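Side-chain contacts in De novo designed protein CA01 (Synthetic construct, PDB 5E6G), which is a computationally designed all-helical protein with no assigned biological function, built by design strategies inspired by evolution: residues E35-Q40 against L128-A133; A63-L68 against A92-P97; R72-G77 against P81-R86. All blocks are in the same frame, centred on the assembly; numbering follows the deposited sequence.

Contact 1 (E35-Q40 against L128-A133)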
loop_
_atom_site.group_PDB
_atom_site.type_symbol
_atom_site.label_atom_id
_atom_site.label_comp_id
_atom_site.label_asym_id
_atom_site.label_seq_id
_atom_site.Cartn_x
_atom_site.Cartn_y
_atom_site.Cartn_z
ATOM N N GLU A 35 -3.901 0.849 -8.789
ATOM C CA GLU A 35 -3.420 1.382 -10.063
ATOM C C GLU A 35 -3.427 2.906 -10.068
ATOM O O GLU A 35 -2.433 3.534 -10.432
ATOM C CB GLU A 35 -4.267 0.861 -11.226
ATOM C CG GLU A 35 -3.730 -0.405 -11.869
ATOM C CD GLU A 35 -4.429 -0.734 -13.174
ATOM O OE1 GLU A 35 -4.006 -0.206 -14.225
ATOM O OE2 GLU A 35 -5.402 -1.518 -13.149
ATOM N N LYS A 36 -4.548 3.497 -9.665
ATOM C CA LYS A 36 -4.673 4.950 -9.655
ATOM C C LYS A 36 -3.816 5.548 -8.540
ATOM O O LYS A 36 -3.240 6.621 -8.704
ATOM C CB LYS A 36 -6.141 5.368 -9.499
ATOM C CG LYS A 36 -6.679 5.316 -8.080
ATOM C CD LYS A 36 -8.149 4.927 -8.054
ATOM C CE LYS A 36 -8.730 5.025 -6.651
ATOM N NZ LYS A 36 -7.773 4.577 -5.599
ATOM N N ILE A 37 -3.723 4.838 -7.418
ATOM C CA ILE A 37 -2.900 5.266 -6.290
ATOM C C ILE A 37 -1.439 5.410 -6.705
ATOM O O ILE A 37 -0.781 6.390 -6.357
ATOM C CB ILE A 37 -3.007 4.271 -5.108
ATOM C CG1 ILE A 37 -4.345 4.447 -4.391
ATOM C CG2 ILE A 37 -1.869 4.478 -4.106
ATOM C CD1 ILE A 37 -4.672 3.342 -3.395
ATOM N N LEU A 38 -0.936 4.423 -7.441
ATOM C CA LEU A 38 0.433 4.459 -7.941
ATOM C C LEU A 38 0.640 5.661 -8.853
ATOM O O LEU A 38 1.714 6.259 -8.875
ATOM C CB LEU A 38 0.765 3.169 -8.692
ATOM C CG LEU A 38 1.053 1.943 -7.824
ATOM C CD1 LEU A 38 0.804 0.664 -8.607
ATOM C CD2 LEU A 38 2.483 1.984 -7.301
ATOM N N LYS A 39 -0.400 6.005 -9.605
ATOM C CA LYS A 39 -0.352 7.146 -10.510
ATOM C C LYS A 39 -0.325 8.441 -9.706
ATOM O O LYS A 39 0.434 9.359 -10.010
ATOM C CB LYS A 39 -1.554 7.128 -11.456
ATOM C CG LYS A 39 -1.234 7.526 -12.889
ATOM C CD LYS A 39 -2.361 7.135 -13.834
ATOM C CE LYS A 39 -2.340 5.645 -14.157
ATOM N NZ LYS A 39 -1.177 5.274 -15.010
ATOM N N GLN A 40 -1.158 8.498 -8.672
ATOM C CA GLN A 40 -1.187 9.638 -7.765
ATOM C C GLN A 40 0.154 9.806 -7.058
ATOM O O GLN A 40 0.660 10.919 -6.930
ATOM C CB GLN A 40 -2.307 9.472 -6.736
ATOM C CG GLN A 40 -3.704 9.563 -7.330
ATOM C CD GLN A 40 -4.793 9.218 -6.333
ATOM O OE1 GLN A 40 -4.568 8.469 -5.381
ATOM N NE2 GLN A 40 -5.984 9.767 -6.546
ATOM N N LEU A 128 -4.258 1.338 3.478
ATOM C CA LEU A 128 -3.146 0.399 3.575
ATOM C C LEU A 128 -1.836 1.077 3.186
ATOM O O LEU A 128 -0.818 0.921 3.859
ATOM C CB LEU A 128 -3.399 -0.823 2.686
ATOM C CG LEU A 128 -2.310 -1.898 2.654
ATOM C CD1 LEU A 128 -2.228 -2.620 3.991
ATOM C CD2 LEU A 128 -2.564 -2.881 1.522
ATOM N N VAL A 129 -1.876 1.846 2.104
ATOM C CA VAL A 129 -0.679 2.471 1.561
ATOM C C VAL A 129 -0.321 3.767 2.293
ATOM O O VAL A 129 0.852 4.027 2.566
ATOM C CB VAL A 129 -0.854 2.765 0.049
ATOM C CG1 VAL A 129 0.329 3.555 -0.505
ATOM C CG2 VAL A 129 -1.023 1.468 -0.719
ATOM N N PHE A 130 -1.329 4.572 2.617
ATOM C CA PHE A 130 -1.086 5.933 3.098
ATOM C C PHE A 130 -0.943 6.055 4.612
ATOM O O PHE A 130 -0.253 6.954 5.092
ATOM C CB PHE A 130 -2.206 6.861 2.620
ATOM C CG PHE A 130 -2.085 7.253 1.173
ATOM C CD1 PHE A 130 -1.244 8.284 0.794
ATOM C CD2 PHE A 130 -2.807 6.589 0.196
ATOM C CE1 PHE A 130 -1.127 8.648 -0.532
ATOM C CE2 PHE A 130 -2.695 6.949 -1.132
ATOM C CZ PHE A 130 -1.853 7.979 -1.497
ATOM N N TYR A 131 -1.585 5.169 5.369
ATOM C CA TYR A 131 -1.505 5.239 6.830
ATOM C C TYR A 131 -0.068 5.052 7.326
ATOM O O TYR A 131 0.380 5.791 8.205
ATOM C CB TYR A 131 -2.430 4.202 7.484
ATOM C CG TYR A 131 -2.377 4.217 8.995
ATOM C CD1 TYR A 131 -3.256 5.000 9.730
ATOM C CD2 TYR A 131 -1.443 3.456 9.686
ATOM C CE1 TYR A 131 -3.211 5.023 11.109
ATOM C CE2 TYR A 131 -1.388 3.473 11.066
ATOM C CZ TYR A 131 -2.274 4.258 11.773
ATOM O OH TYR A 131 -2.223 4.275 13.147
ATOM N N PRO A 132 0.665 4.073 6.766
ATOM C CA PRO A 132 2.061 3.920 7.188
ATOM C C PRO A 132 2.975 4.980 6.570
ATOM O O PRO A 132 4.116 5.128 7.004
ATOM C CB PRO A 132 2.435 2.515 6.685
ATOM C CG PRO A 132 1.146 1.877 6.246
ATOM C CD PRO A 132 0.272 3.005 5.833
ATOM N N ALA A 133 2.472 5.709 5.576
ATOM C CA ALA A 133 3.261 6.738 4.899
ATOM C C ALA A 133 3.327 8.024 5.716
ATOM O O ALA A 133 4.048 8.958 5.366
ATOM C CB ALA A 133 2.680 7.025 3.523
#
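I37 reaches from helix 24-50 to F130 and V129 on helix 121-130, a helix-helix packing contact that joins the first and last helices of this five-helix fold. The backbones stay well apart, with the CA atoms of I37 and V129 separated by 8.6 Å, so branched and aromatic side chains have to fill the space between them. I37 does so with a single methyl. Its chi1 of -75° sets CG2 opposite the backbone N and beside the carbonyl carbon, and from there CG2 approaches both partners. It lies 4.0 Å from F130 CE2. The two side chains run past each other in opposite directions, with the methyl oblique to the ring. The CB of F130 does not point straight at helix 24-50, yet with CG opposite the carbonyl carbon (chi1 -77°) the length of the side chain brings CE2 to the isoleucine. V129, short and branched, points its CB toward helix 24-50. Beta-branched residues suit the positions of I37 and V129 because a methyl sits close to the helix surface with few torsions to freeze.

The contact is buried and purely apolar. V129 also packs on L34 and L41, F130 on L41, while I37 touches A125 and R126 a turn earlier on helix 121-130. Polar groups lie at the border, where Q40 OE1 accepts a hydrogen bond from R126 NH1. The hydroxyl of Y99 hydrogen-bonds to V129 O, and across the apolar seam I37 CG2 stands 4.3 Å from V129 CG1.

Contact 2 (A63-L68 against A92-P97)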
loop_
_atom_site.group_PDB
_atom_site.type_symbol
_atom_site.label_atom_id
_atom_site.label_comp_id
_atom_site.label_asym_id
_atom_site.label_seq_id
_atom_site.Cartn_x
_atom_site.Cartn_y
_atom_site.Cartn_z
ATOM N N ALA A 63 5.997 4.351 -0.170
ATOM C CA ALA A 63 4.581 4.034 -0.340
ATOM C C ALA A 63 4.305 3.501 -1.742
ATOM O O ALA A 63 3.406 2.681 -1.942
ATOM C CB ALA A 63 3.728 5.265 -0.063
ATOM N N TYR A 64 5.080 3.980 -2.711
ATOM C CA TYR A 64 4.959 3.526 -4.091
ATOM C C TYR A 64 5.369 2.060 -4.204
ATOM O O TYR A 64 4.691 1.266 -4.853
ATOM C CB TYR A 64 5.817 4.394 -5.015
ATOM C CG TYR A 64 5.663 4.081 -6.485
ATOM C CD1 TYR A 64 6.435 3.100 -7.092
ATOM C CD2 TYR A 64 4.751 4.776 -7.269
ATOM C CE1 TYR A 64 6.297 2.814 -8.436
ATOM C CE2 TYR A 64 4.609 4.498 -8.614
ATOM C CZ TYR A 64 5.384 3.517 -9.193
ATOM O OH TYR A 64 5.244 3.238 -10.532
ATOM N N LEU A 65 6.480 1.709 -3.563
ATOM C CA LEU A 65 6.969 0.337 -3.569
ATOM C C LEU A 65 5.967 -0.596 -2.899
ATOM O O LEU A 65 5.762 -1.725 -3.348
ATOM C CB LEU A 65 8.322 0.241 -2.863
ATOM C CG LEU A 65 9.486 1.036 -3.464
ATOM C CD1 LEU A 65 10.744 0.834 -2.629
ATOM C CD2 LEU A 65 9.739 0.654 -4.914
ATOM N N ALA A 66 5.345 -0.120 -1.824
ATOM C CA ALA A 66 4.362 -0.911 -1.090
ATOM C C ALA A 66 3.153 -1.225 -1.968
ATOM O O ALA A 66 2.742 -2.383 -2.088
ATOM C CB ALA A 66 3.924 -0.177 0.170
ATOM N N ALA A 67 2.594 -0.187 -2.583
ATOM C CA ALA A 67 1.426 -0.332 -3.445
ATOM C C ALA A 67 1.740 -1.218 -4.642
ATOM O O ALA A 67 0.894 -1.986 -5.100
ATOM C CB ALA A 67 0.941 1.035 -3.915
ATOM N N LEU A 68 2.963 -1.097 -5.144
ATOM C CA LEU A 68 3.396 -1.848 -6.313
ATOM C C LEU A 68 3.476 -3.337 -5.993
ATOM O O LEU A 68 2.922 -4.163 -6.713
ATOM C CB LEU A 68 4.751 -1.332 -6.802
ATOM C CG LEU A 68 5.341 -1.993 -8.049
ATOM C CD1 LEU A 68 4.420 -1.831 -9.248
ATOM C CD2 LEU A 68 6.711 -1.406 -8.346
ATOM N N ALA A 92 10.446 -4.665 4.338
ATOM C CA ALA A 92 11.515 -4.771 5.322
ATOM C C ALA A 92 12.836 -5.130 4.646
ATOM O O ALA A 92 13.892 -4.612 5.008
ATOM C CB ALA A 92 11.163 -5.803 6.378
ATOM N N SER A 93 12.769 -6.015 3.657
ATOM C CA SER A 93 13.963 -6.458 2.948
ATOM C C SER A 93 14.543 -5.339 2.087
ATOM O O SER A 93 15.736 -5.337 1.786
ATOM C CB SER A 93 13.649 -7.672 2.076
ATOM O OG SER A 93 12.927 -7.298 0.914
ATOM N N MET A 94 13.695 -4.397 1.688
ATOM C CA MET A 94 14.142 -3.254 0.899
ATOM C C MET A 94 14.812 -2.201 1.778
ATOM O O MET A 94 15.392 -1.239 1.273
ATOM C CB MET A 94 12.965 -2.638 0.138
ATOM C CG MET A 94 12.502 -3.465 -1.053
ATOM S SD MET A 94 13.743 -3.582 -2.360
ATOM C CE MET A 94 13.685 -1.931 -3.050
ATOM N N GLY A 95 14.729 -2.387 3.092
ATOM C CA GLY A 95 15.390 -1.504 4.038
ATOM C C GLY A 95 14.475 -0.438 4.610
ATOM O O GLY A 95 14.918 0.671 4.911
ATOM N N TYR A 96 13.197 -0.775 4.760
ATOM C CA TYR A 96 12.224 0.130 5.370
ATOM C C TYR A 96 11.377 -0.624 6.392
ATOM O O TYR A 96 10.169 -0.767 6.220
ATOM C CB TYR A 96 11.329 0.763 4.301
ATOM C CG TYR A 96 12.077 1.186 3.058
ATOM C CD1 TYR A 96 12.984 2.237 3.093
ATOM C CD2 TYR A 96 11.869 0.538 1.850
ATOM C CE1 TYR A 96 13.669 2.625 1.958
ATOM C CE2 TYR A 96 12.547 0.920 0.711
ATOM C CZ TYR A 96 13.446 1.963 0.770
ATOM O OH TYR A 96 14.123 2.345 -0.367
ATOM N N PRO A 97 12.017 -1.107 7.469
ATOM C CA PRO A 97 11.347 -1.974 8.444
ATOM C C PRO A 97 10.297 -1.258 9.294
ATOM O O PRO A 97 9.388 -1.913 9.805
ATOM C CB PRO A 97 12.502 -2.475 9.316
ATOM C CG PRO A 97 13.547 -1.427 9.205
ATOM C CD PRO A 97 13.419 -0.840 7.833
#
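L65 projects from helix 54-75 and lays its CD1 methyl against the ring of Y96 and the terminal methyl of M94. The closer approach is to the ring, 3.8 Å from L65 CD1 to Y96 CE2, and it is oblique, with the leucine and tyrosine side chains crossing at about a right angle. M94 crosses the leucine in the same manner, its CE lying 4.1 Å from L65 CD1. The methionine gets there by bending at chi2 (-65°) and again at chi3, which folds its flexible chain so that the methyl lands beside the leucine; an unbranched, pliable residue suits this solvent-facing edge of the fold. Leucine suits the other side because it is long enough to carry a methyl out to both M94 and Y96. L65 also packs on Y90, a turn earlier on helix 80-93.

The turn itself is shaped by backbone. G95 has a positive phi of 98°, where a side chain would press on the preceding carbonyl oxygen, and its N bonds to A92 O at 3.1 Å. M94 O lies 3.6 Å above the plane of the Y96 ring, displaced from its centre. Y96 occupies the N-cap position, and P97, which needs no N-H bond, opens the next helix. This is a Schellman motif ending helix 80-93, followed by a short turn into helix 97-115, with the turn resting on helix 54-75.

Contact 3 (R72-G77 against P81-R86)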
loop_
_atom_site.group_PDB
_atom_site.type_symbol
_atom_site.label_atom_id
_atom_site.label_comp_id
_atom_site.label_asym_id
_atom_site.label_seq_id
_atom_site.Cartn_x
_atom_site.Cartn_y
_atom_site.Cartn_z
ATOM N N ARG A 72 1.126 -6.541 -7.410
ATOM C CA ARG A 72 1.588 -7.708 -8.158
ATOM C C ARG A 72 1.230 -9.005 -7.436
ATOM O O ARG A 72 0.980 -10.029 -8.075
ATOM C CB ARG A 72 3.102 -7.634 -8.414
ATOM C CG ARG A 72 4.015 -7.876 -7.208
ATOM C CD ARG A 72 5.203 -8.776 -7.560
ATOM N NE ARG A 72 5.004 -10.159 -7.114
ATOM C CZ ARG A 72 5.208 -11.244 -7.861
ATOM N NH1 ARG A 72 5.623 -11.143 -9.119
ATOM N NH2 ARG A 72 4.994 -12.445 -7.342
ATOM N N LEU A 73 1.194 -8.956 -6.109
ATOM C CA LEU A 73 0.833 -10.123 -5.312
ATOM C C LEU A 73 -0.614 -10.519 -5.577
ATOM O O LEU A 73 -0.919 -11.697 -5.768
ATOM C CB LEU A 73 1.047 -9.849 -3.823
ATOM C CG LEU A 73 2.504 -9.865 -3.358
ATOM C CD1 LEU A 73 2.632 -9.245 -1.978
ATOM C CD2 LEU A 73 3.058 -11.288 -3.363
ATOM N N LEU A 74 -1.500 -9.529 -5.603
ATOM C CA LEU A 74 -2.907 -9.775 -5.892
ATOM C C LEU A 74 -3.107 -10.220 -7.341
ATOM O O LEU A 74 -4.015 -10.998 -7.637
ATOM C CB LEU A 74 -3.738 -8.522 -5.611
ATOM C CG LEU A 74 -3.826 -8.073 -4.151
ATOM C CD1 LEU A 74 -4.613 -6.774 -4.048
ATOM C CD2 LEU A 74 -4.458 -9.150 -3.280
ATOM N N ALA A 75 -2.263 -9.718 -8.239
ATOM C CA ALA A 75 -2.317 -10.112 -9.643
ATOM C C ALA A 75 -1.848 -11.554 -9.796
ATOM O O ALA A 75 -2.237 -12.251 -10.730
ATOM C CB ALA A 75 -1.466 -9.183 -10.495
ATOM N N GLU A 76 -1.009 -11.988 -8.862
ATOM C CA GLU A 76 -0.493 -13.352 -8.845
ATOM C C GLU A 76 -1.487 -14.325 -8.209
ATOM O O GLU A 76 -1.204 -15.516 -8.071
ATOM C CB GLU A 76 0.838 -13.389 -8.095
ATOM C CG GLU A 76 2.055 -13.103 -8.958
ATOM C CD GLU A 76 2.272 -14.148 -10.034
ATOM O OE1 GLU A 76 3.092 -15.069 -9.818
ATOM O OE2 GLU A 76 1.620 -14.047 -11.096
ATOM N N GLY A 77 -2.648 -13.815 -7.818
ATOM C CA GLY A 77 -3.695 -14.645 -7.249
ATOM C C GLY A 77 -3.527 -14.912 -5.765
ATOM O O GLY A 77 -4.256 -15.719 -5.193
ATOM N N PRO A 81 -5.134 -11.548 2.799
ATOM C CA PRO A 81 -4.422 -11.580 4.086
ATOM C C PRO A 81 -2.943 -11.925 3.932
ATOM O O PRO A 81 -2.103 -11.356 4.630
ATOM C CB PRO A 81 -5.155 -12.676 4.871
ATOM C CG PRO A 81 -6.498 -12.776 4.232
ATOM C CD PRO A 81 -6.276 -12.479 2.783
ATOM N N GLU A 82 -2.634 -12.844 3.022
ATOM C CA GLU A 82 -1.256 -13.260 2.791
ATOM C C GLU A 82 -0.477 -12.173 2.051
ATOM O O GLU A 82 0.706 -11.960 2.317
ATOM C CB GLU A 82 -1.217 -14.573 2.000
ATOM C CG GLU A 82 0.179 -15.168 1.851
ATOM C CD GLU A 82 0.189 -16.459 1.050
ATOM O OE1 GLU A 82 -0.902 -16.949 0.696
ATOM O OE2 GLU A 82 1.291 -16.984 0.778
ATOM N N ALA A 83 -1.149 -11.488 1.130
ATOM C CA ALA A 83 -0.526 -10.416 0.356
ATOM C C ALA A 83 0.007 -9.321 1.273
ATOM O O ALA A 83 1.117 -8.821 1.079
ATOM C CB ALA A 83 -1.517 -9.835 -0.642
ATOM N N VAL A 84 -0.791 -8.957 2.273
ATOM C CA VAL A 84 -0.389 -7.961 3.257
ATOM C C VAL A 84 0.901 -8.382 3.955
ATOM O O VAL A 84 1.833 -7.590 4.078
ATOM C CB VAL A 84 -1.499 -7.736 4.313
ATOM C CG1 VAL A 84 -1.004 -6.863 5.462
ATOM C CG2 VAL A 84 -2.723 -7.111 3.664
ATOM N N GLN A 85 0.954 -9.633 4.401
ATOM C CA GLN A 85 2.109 -10.129 5.145
ATOM C C GLN A 85 3.354 -10.233 4.267
ATOM O O GLN A 85 4.457 -9.912 4.709
ATOM C CB GLN A 85 1.795 -11.491 5.769
ATOM C CG GLN A 85 0.642 -11.467 6.763
ATOM C CD GLN A 85 0.925 -10.593 7.972
ATOM O OE1 GLN A 85 2.063 -10.499 8.436
ATOM N NE2 GLN A 85 -0.112 -9.944 8.486
ATOM N N ARG A 86 3.180 -10.679 3.026
ATOM C CA ARG A 86 4.308 -10.822 2.109
ATOM C C ARG A 86 4.817 -9.456 1.646
ATOM O O ARG A 86 6.015 -9.278 1.428
ATOM C CB ARG A 86 3.917 -11.682 0.903
ATOM C CG ARG A 86 3.821 -13.167 1.217
ATOM C CD ARG A 86 3.256 -13.968 0.056
ATOM N NE ARG A 86 4.180 -14.044 -1.074
ATOM C CZ ARG A 86 3.902 -14.641 -2.230
ATOM N NH1 ARG A 86 2.724 -15.220 -2.419
ATOM N NH2 ARG A 86 4.803 -14.657 -3.202
#
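L73 and A83 supply the apolar part of this contact, meeting where the helices come close, 5.8 Å between their CA atoms. Such an approach suits alanine, whose CB lies 4.1 Å from L73 CB and 4.0 Å from L74 CD2, so that one small methyl receives two leucines. L73 CD1 also rests on the backbone, 3.4 Å from A83 O.

A second kind of contact sets an apolar methyl against a flat cation. L73 CD2 stands over the centre of one face of the R86 guanidinium, 3.6 Å from CZ. R86 is extended as far as chi2 and then bends at chi3 (70°), which folds the planar group over the leucine. An alanine in place of L73 would probably leave the R86 guanidinium without the methyl against its face and open a gap over A83 O.

Charge pairing is weak here: R86 NH1 lies 3.9 Å from E82 OE2, a long salt bridge within its own helix. R72 NH2 is 4.7 Å from R86 NH2, and these like charges may repel each other somewhat.

G77, with positive phi, closes helix 54-75 in a Schellman motif, and the chain turns back into helix 80-93. Within this helical hairpin L73 continues onto A87, L74 packs against I30 and R31 of helix 24-50, and Q85 hydrogen-bonds to R104 and E108 of helix 97-115.

In the fold
Contact 1 joins the first and last of the five helices and encloses both others along the chain. Contacts 2 and 3 share helices 54-75 and 80-93: contact 3 lies beside the connecting turn, and contact 2, about 14 Å away by centres, joins the middle of helix 54-75 to the end of helix 80-93 away from that turn. Contacts 1 and 2, about 12 Å apart by centres, touch directly, V129 CG2 packing on A67 CB at 3.8 Å; contacts 1 and 3, with centres about 16 Å apart, do not. Helix 54-75 belongs to contacts 2 and 3 and packs against contact 1, tying the first and last helices to the hairpin of the designed fold.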